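Local coordinates for protein Ufm1-specific protease (Caenorhabditis elegans, PDB 5EJJ) that is a thiol protease that hydrolyses the peptide bond at the C-terminal glycine of the ubiquitin-like modifier ufm-1 and is required to localise certain odorant receptors to olfactory cilia, at residues I173-D187 with F245-Y257. Sequence-based numbering, arbitrary orientation.
Sequences IREQKPEAAQQKYLD and FPAFFGDSSLDLY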
loop_
_atom_site.group_PDB
_atom_site.type_symbol
_atom_site.label_atom_id
_atom_site.label_comp_id
_atom_site.label_asym_id
_atom_site.label_seq_id
_atom_site.Cartn_x
_atom_site.Cartn_y
_atom_site.Cartn_z
ATOM N N ILE A 173 19.657 9.327 15.663
ATOM C CA ILE A 173 19.402 8.060 16.345
ATOM C C ILE A 173 20.681 7.228 16.389
ATOM O O ILE A 173 21.358 7.035 15.374
ATOM C CB ILE A 173 18.252 7.265 15.695
ATOM C CG1 ILE A 173 17.006 8.135 15.597
ATOM C CG2 ILE A 173 17.929 6.003 16.513
ATOM C CD1 ILE A 173 16.088 7.688 14.513
ATOM N N ARG A 174 20.996 6.734 17.578
ATOM C CA ARG A 174 22.298 6.157 17.851
ATOM C C ARG A 174 22.116 5.434 19.153
ATOM O O ARG A 174 21.212 5.766 19.898
ATOM C CB ARG A 174 23.307 7.277 18.038
ATOM C CG ARG A 174 24.777 6.938 17.739
ATOM C CD ARG A 174 25.722 8.020 18.301
ATOM N NE ARG A 174 25.304 8.331 19.675
ATOM C CZ ARG A 174 24.607 9.409 20.043
ATOM N NH1 ARG A 174 24.252 10.337 19.148
ATOM N NH2 ARG A 174 24.272 9.557 21.322
ATOM N N GLU A 175 22.941 4.430 19.418
ATOM C CA GLU A 175 22.894 3.714 20.690
ATOM C C GLU A 175 23.215 4.708 21.805
ATOM O O GLU A 175 23.808 5.755 21.553
ATOM C CB GLU A 175 23.871 2.540 20.683
ATOM C CG GLU A 175 23.751 1.588 21.853
ATOM C CD GLU A 175 25.014 0.745 22.049
ATOM O OE1 GLU A 175 26.066 1.070 21.433
ATOM O OE2 GLU A 175 24.957 -0.242 22.820
ATOM N N GLN A 176 22.794 4.388 23.025
ATOM C CA GLN A 176 22.754 5.339 24.138
ATOM C C GLN A 176 22.494 4.563 25.414
ATOM O O GLN A 176 21.710 3.608 25.412
ATOM C CB GLN A 176 21.580 6.312 23.974
ATOM C CG GLN A 176 21.876 7.667 23.332
ATOM C CD GLN A 176 20.600 8.498 23.149
ATOM O OE1 GLN A 176 19.478 7.964 23.206
ATOM N NE2 GLN A 176 20.767 9.809 22.938
ATOM N N LYS A 177 23.133 4.973 26.509
ATOM C CA LYS A 177 22.787 4.432 27.823
ATOM C C LYS A 177 21.359 4.903 28.122
ATOM O O LYS A 177 20.990 6.023 27.735
ATOM C CB LYS A 177 23.752 4.943 28.902
ATOM C CG LYS A 177 25.233 4.994 28.497
ATOM C CD LYS A 177 25.930 6.210 29.129
ATOM C CE LYS A 177 27.422 6.285 28.794
ATOM N NZ LYS A 177 28.040 7.574 29.259
ATOM N N PRO A 178 20.546 4.047 28.780
ATOM C CA PRO A 178 19.147 4.372 29.104
ATOM C C PRO A 178 18.958 5.784 29.677
ATOM O O PRO A 178 18.074 6.506 29.218
ATOM C CB PRO A 178 18.774 3.297 30.131
ATOM C CG PRO A 178 19.559 2.117 29.690
ATOM C CD PRO A 178 20.886 2.666 29.176
ATOM N N GLU A 179 19.797 6.173 30.634
ATOM C CA GLU A 179 19.726 7.506 31.222
ATOM C C GLU A 179 19.846 8.636 30.208
ATOM O O GLU A 179 19.408 9.749 30.474
ATOM C CB GLU A 179 20.802 7.687 32.288
ATOM C CG GLU A 179 22.212 7.457 31.789
ATOM C CD GLU A 179 22.670 6.027 32.013
ATOM O OE1 GLU A 179 21.791 5.138 32.170
ATOM O OE2 GLU A 179 23.905 5.803 32.044
ATOM N N ALA A 180 20.437 8.356 29.051
ATOM C CA ALA A 180 20.732 9.408 28.078
ATOM C C ALA A 180 19.523 9.689 27.216
ATOM O O ALA A 180 19.545 10.591 26.366
ATOM C CB ALA A 180 21.909 9.011 27.215
ATOM N N ALA A 181 18.469 8.911 27.461
ATOM C CA ALA A 181 17.283 8.887 26.606
ATOM C C ALA A 181 16.581 10.225 26.554
ATOM O O ALA A 181 16.280 10.817 27.589
ATOM C CB ALA A 181 16.316 7.804 27.062
ATOM N N GLN A 182 16.323 10.692 25.340
ATOM C CA GLN A 182 15.568 11.919 25.132
ATOM C C GLN A 182 14.095 11.584 24.843
ATOM O O GLN A 182 13.749 11.175 23.734
ATOM C CB GLN A 182 16.191 12.719 23.982
ATOM C CG GLN A 182 17.724 12.572 23.902
ATOM C CD GLN A 182 18.345 13.234 22.663
ATOM O OE1 GLN A 182 18.997 12.565 21.851
ATOM N NE2 GLN A 182 18.162 14.556 22.528
ATOM N N GLN A 183 13.234 11.749 25.841
ATOM C CA GLN A 183 11.805 11.458 25.695
ATOM C C GLN A 183 11.110 12.229 24.567
ATOM O O GLN A 183 11.592 13.271 24.123
ATOM C CB GLN A 183 11.103 11.735 27.013
ATOM C CG GLN A 183 11.693 10.943 28.158
ATOM C CD GLN A 183 11.519 9.457 27.950
ATOM O OE1 GLN A 183 10.508 9.024 27.385
ATOM N NE2 GLN A 183 12.503 8.661 28.393
ATOM N N LYS A 184 9.980 11.704 24.100
ATOM C CA LYS A 184 9.170 12.393 23.084
ATOM C C LYS A 184 9.971 12.856 21.856
ATOM O O LYS A 184 9.617 13.854 21.206
ATOM C CB LYS A 184 8.443 13.586 23.713
ATOM C CG LYS A 184 7.947 13.303 25.123
ATOM C CD LYS A 184 6.436 13.283 25.220
ATOM C CE LYS A 184 5.986 12.500 26.460
ATOM N NZ LYS A 184 5.180 11.272 26.114
ATOM N N TYR A 185 11.021 12.100 21.533
ATOM C CA TYR A 185 12.073 12.579 20.654
ATOM C C TYR A 185 11.611 13.040 19.273
ATOM O O TYR A 185 12.197 13.963 18.726
ATOM C CB TYR A 185 13.242 11.584 20.586
ATOM C CG TYR A 185 14.456 12.118 19.841
ATOM C CD1 TYR A 185 14.751 11.685 18.558
ATOM C CD2 TYR A 185 15.297 13.058 20.413
ATOM C CE1 TYR A 185 15.847 12.168 17.862
ATOM C CE2 TYR A 185 16.401 13.550 19.722
ATOM C CZ TYR A 185 16.672 13.101 18.440
ATOM O OH TYR A 185 17.763 13.582 17.726
ATOM N N LEU A 186 10.569 12.445 18.704
ATOM C CA LEU A 186 10.088 12.952 17.402
ATOM C C LEU A 186 8.613 13.364 17.369
ATOM O O LEU A 186 8.036 13.496 16.267
ATOM C CB LEU A 186 10.333 11.971 16.242
ATOM C CG LEU A 186 11.692 11.447 15.811
ATOM C CD1 LEU A 186 12.102 10.372 16.775
ATOM C CD2 LEU A 186 11.579 10.863 14.428
ATOM N N ASP A 187 8.025 13.578 18.551
ATOM C CA ASP A 187 6.602 13.872 18.660
ATOM C C ASP A 187 6.125 14.944 17.699
ATOM O O ASP A 187 5.053 14.819 17.104
ATOM C CB ASP A 187 6.244 14.241 20.077
ATOM C CG ASP A 187 6.183 13.043 20.976
ATOM O OD1 ASP A 187 6.678 11.979 20.552
ATOM O OD2 ASP A 187 5.651 13.156 22.106
ATOM N N PHE A 245 11.285 1.894 9.546
ATOM C CA PHE A 245 10.771 1.560 10.874
ATOM C C PHE A 245 9.830 2.642 11.419
ATOM O O PHE A 245 10.019 3.828 11.146
ATOM C CB PHE A 245 11.907 1.291 11.843
ATOM C CG PHE A 245 12.793 2.477 12.118
ATOM C CD1 PHE A 245 13.858 2.779 11.277
ATOM C CD2 PHE A 245 12.604 3.258 13.258
ATOM C CE1 PHE A 245 14.708 3.852 11.555
ATOM C CE2 PHE A 245 13.448 4.342 13.539
ATOM C CZ PHE A 245 14.502 4.636 12.682
ATOM N N PRO A 246 8.791 2.234 12.168
ATOM C CA PRO A 246 7.800 3.179 12.681
ATOM C C PRO A 246 8.282 4.124 13.779
ATOM O O PRO A 246 8.929 3.703 14.724
ATOM C CB PRO A 246 6.704 2.265 13.228
ATOM C CG PRO A 246 7.350 0.991 13.429
ATOM C CD PRO A 246 8.340 0.852 12.355
ATOM N N ALA A 247 7.936 5.402 13.619
ATOM C CA ALA A 247 8.059 6.442 14.644
ATOM C C ALA A 247 6.683 6.685 15.259
ATOM O O ALA A 247 5.818 7.301 14.621
ATOM C CB ALA A 247 8.528 7.714 13.996
ATOM N N PHE A 248 6.456 6.197 16.472
ATOM C CA PHE A 248 5.153 6.390 17.100
ATOM C C PHE A 248 5.196 7.612 18.005
ATOM O O PHE A 248 6.217 7.886 18.640
ATOM C CB PHE A 248 4.733 5.154 17.897
ATOM C CG PHE A 248 4.460 3.954 17.049
ATOM C CD1 PHE A 248 3.366 3.930 16.200
ATOM C CD2 PHE A 248 5.290 2.851 17.101
ATOM C CE1 PHE A 248 3.100 2.834 15.417
ATOM C CE2 PHE A 248 5.039 1.749 16.315
ATOM C CZ PHE A 248 3.940 1.738 15.469
ATOM N N PHE A 249 4.097 8.361 18.043
ATOM C CA PHE A 249 4.024 9.528 18.906
ATOM C C PHE A 249 4.224 9.093 20.353
ATOM O O PHE A 249 3.543 8.182 20.840
ATOM C CB PHE A 249 2.690 10.245 18.726
ATOM C CG PHE A 249 2.462 11.375 19.702
ATOM C CD1 PHE A 249 2.862 12.675 19.394
ATOM C CD2 PHE A 249 1.830 11.145 20.915
ATOM C CE1 PHE A 249 2.649 13.716 20.290
ATOM C CE2 PHE A 249 1.619 12.169 21.800
ATOM C CZ PHE A 249 2.030 13.460 21.490
ATOM N N GLY A 250 5.195 9.715 21.014
ATOM C CA GLY A 250 5.414 9.507 22.424
ATOM C C GLY A 250 6.591 8.636 22.802
ATOM O O GLY A 250 6.829 8.439 23.992
ATOM N N ASP A 251 7.334 8.097 21.837
ATOM C CA ASP A 251 8.488 7.258 22.230
ATOM C C ASP A 251 9.839 7.970 22.257
ATOM O O ASP A 251 10.043 8.975 21.574
ATOM C CB ASP A 251 8.563 5.888 21.515
ATOM C CG ASP A 251 8.386 5.986 20.011
ATOM O OD1 ASP A 251 7.972 4.972 19.412
ATOM O OD2 ASP A 251 8.652 7.056 19.423
ATOM N N SER A 252 10.729 7.431 23.091
ATOM C CA SER A 252 12.006 8.049 23.412
ATOM C C SER A 252 13.038 7.663 22.398
ATOM O O SER A 252 12.985 6.566 21.855
ATOM C CB SER A 252 12.490 7.610 24.803
ATOM O OG SER A 252 13.057 6.302 24.815
ATOM N N SER A 253 13.985 8.567 22.159
ATOM C CA SER A 253 15.119 8.328 21.261
ATOM C C SER A 253 15.682 6.922 21.468
ATOM O O SER A 253 16.132 6.299 20.522
ATOM C CB SER A 253 16.214 9.393 21.460
ATOM O OG SER A 253 16.948 9.204 22.675
ATOM N N LEU A 254 15.624 6.409 22.695
ATOM C CA LEU A 254 16.036 5.034 22.933
ATOM C C LEU A 254 15.134 4.031 22.214
ATOM O O LEU A 254 15.615 3.122 21.533
ATOM C CB LEU A 254 16.059 4.706 24.418
ATOM C CG LEU A 254 16.614 3.305 24.678
ATOM C CD1 LEU A 254 18.072 3.222 24.276
ATOM C CD2 LEU A 254 16.456 2.902 26.122
ATOM N N ASP A 255 13.825 4.196 22.391
ATOM C CA ASP A 255 12.834 3.349 21.735
ATOM C C ASP A 255 13.052 3.373 20.227
ATOM O O ASP A 255 12.946 2.336 19.570
ATOM C CB ASP A 255 11.413 3.838 22.044
ATOM C CG ASP A 255 10.953 3.515 23.473
ATOM O OD1 ASP A 255 11.170 2.364 23.945
ATOM O OD2 ASP A 255 10.348 4.423 24.111
ATOM N N LEU A 256 13.355 4.554 19.681
ATOM C CA LEU A 256 13.614 4.686 18.251
ATOM C C LEU A 256 14.806 3.851 17.840
ATOM O O LEU A 256 14.852 3.334 16.741
ATOM C CB LEU A 256 13.906 6.132 17.861
ATOM C CG LEU A 256 12.803 7.172 17.681
ATOM C CD1 LEU A 256 11.758 6.785 16.641
ATOM C CD2 LEU A 256 12.167 7.428 18.999
ATOM N N TYR A 257 15.796 3.743 18.716
ATOM C CA TYR A 257 17.031 3.062 18.352
ATOM C C TYR A 257 16.829 1.553 18.307
ATOM O O TYR A 257 17.230 0.902 17.333
ATOM C CB TYR A 257 18.179 3.452 19.283
ATOM C CG TYR A 257 19.290 2.427 19.340
ATOM C CD1 TYR A 257 20.285 2.398 18.362
ATOM C CD2 TYR A 257 19.349 1.490 20.374
ATOM C CE1 TYR A 257 21.298 1.460 18.409
ATOM C CE2 TYR A 257 20.344 0.546 20.422
ATOM C CZ TYR A 257 21.319 0.537 19.441
ATOM O OH TYR A 257 22.321 -0.399 19.489
HETATM O O HOH W 1 8.957 10.347 19.610
#
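Segment 173-187, mostly loop, wraps the first turn of the helix that starts at S253, its CA atoms coming within 4.1 Å where Q183 passes S252. S253 and Q182 share two hydrogen bonds. S253 N donates to Q182 O at 3.1 Å, from above the carbonyl plane. Q182 N returns a nearly straight one to S253 OG. With OG turned between its backbone N and carbonyl carbon (chi1 74°), S253 also donates to Q176 OE1 at 2.9 Å, on a lone pair in the amide plane. Its CB lies 3.6 Å above the plane of the Y185 ring, offset toward the rim. S252 and D255 form a capping box here.

At the other end, the D187 carboxylate stacks on one face of F249, the planes 25° apart. G250 N hydrogen-bonds to D187 OD1 at 2.7 Å, from above the carboxylate plane.

The Y257 ring carries E175 CA over its centre, a CH-pi contact 3.6 Å from the centroid. E175 CB and CG continue over the same face toward the hydroxyl, hydrogen-bonded to F160 O. Replacing Y257 by an alanine would probably leave E175 without its ring to rest on and F160 O without this partner. I173 CG2 packs on Y257 CB at 3.8 Å, and its CD1 meets the edge of F245. L186 CD1 fits against L256.

The contact joins opposite margins of one five-stranded sheet. Edge strand 171-173 leads into the loop, and edge strand 235-247 turns into helix 253-280. I173 and L186 touch strand 199-205, while F245 lies between strand 127-139 and the helix.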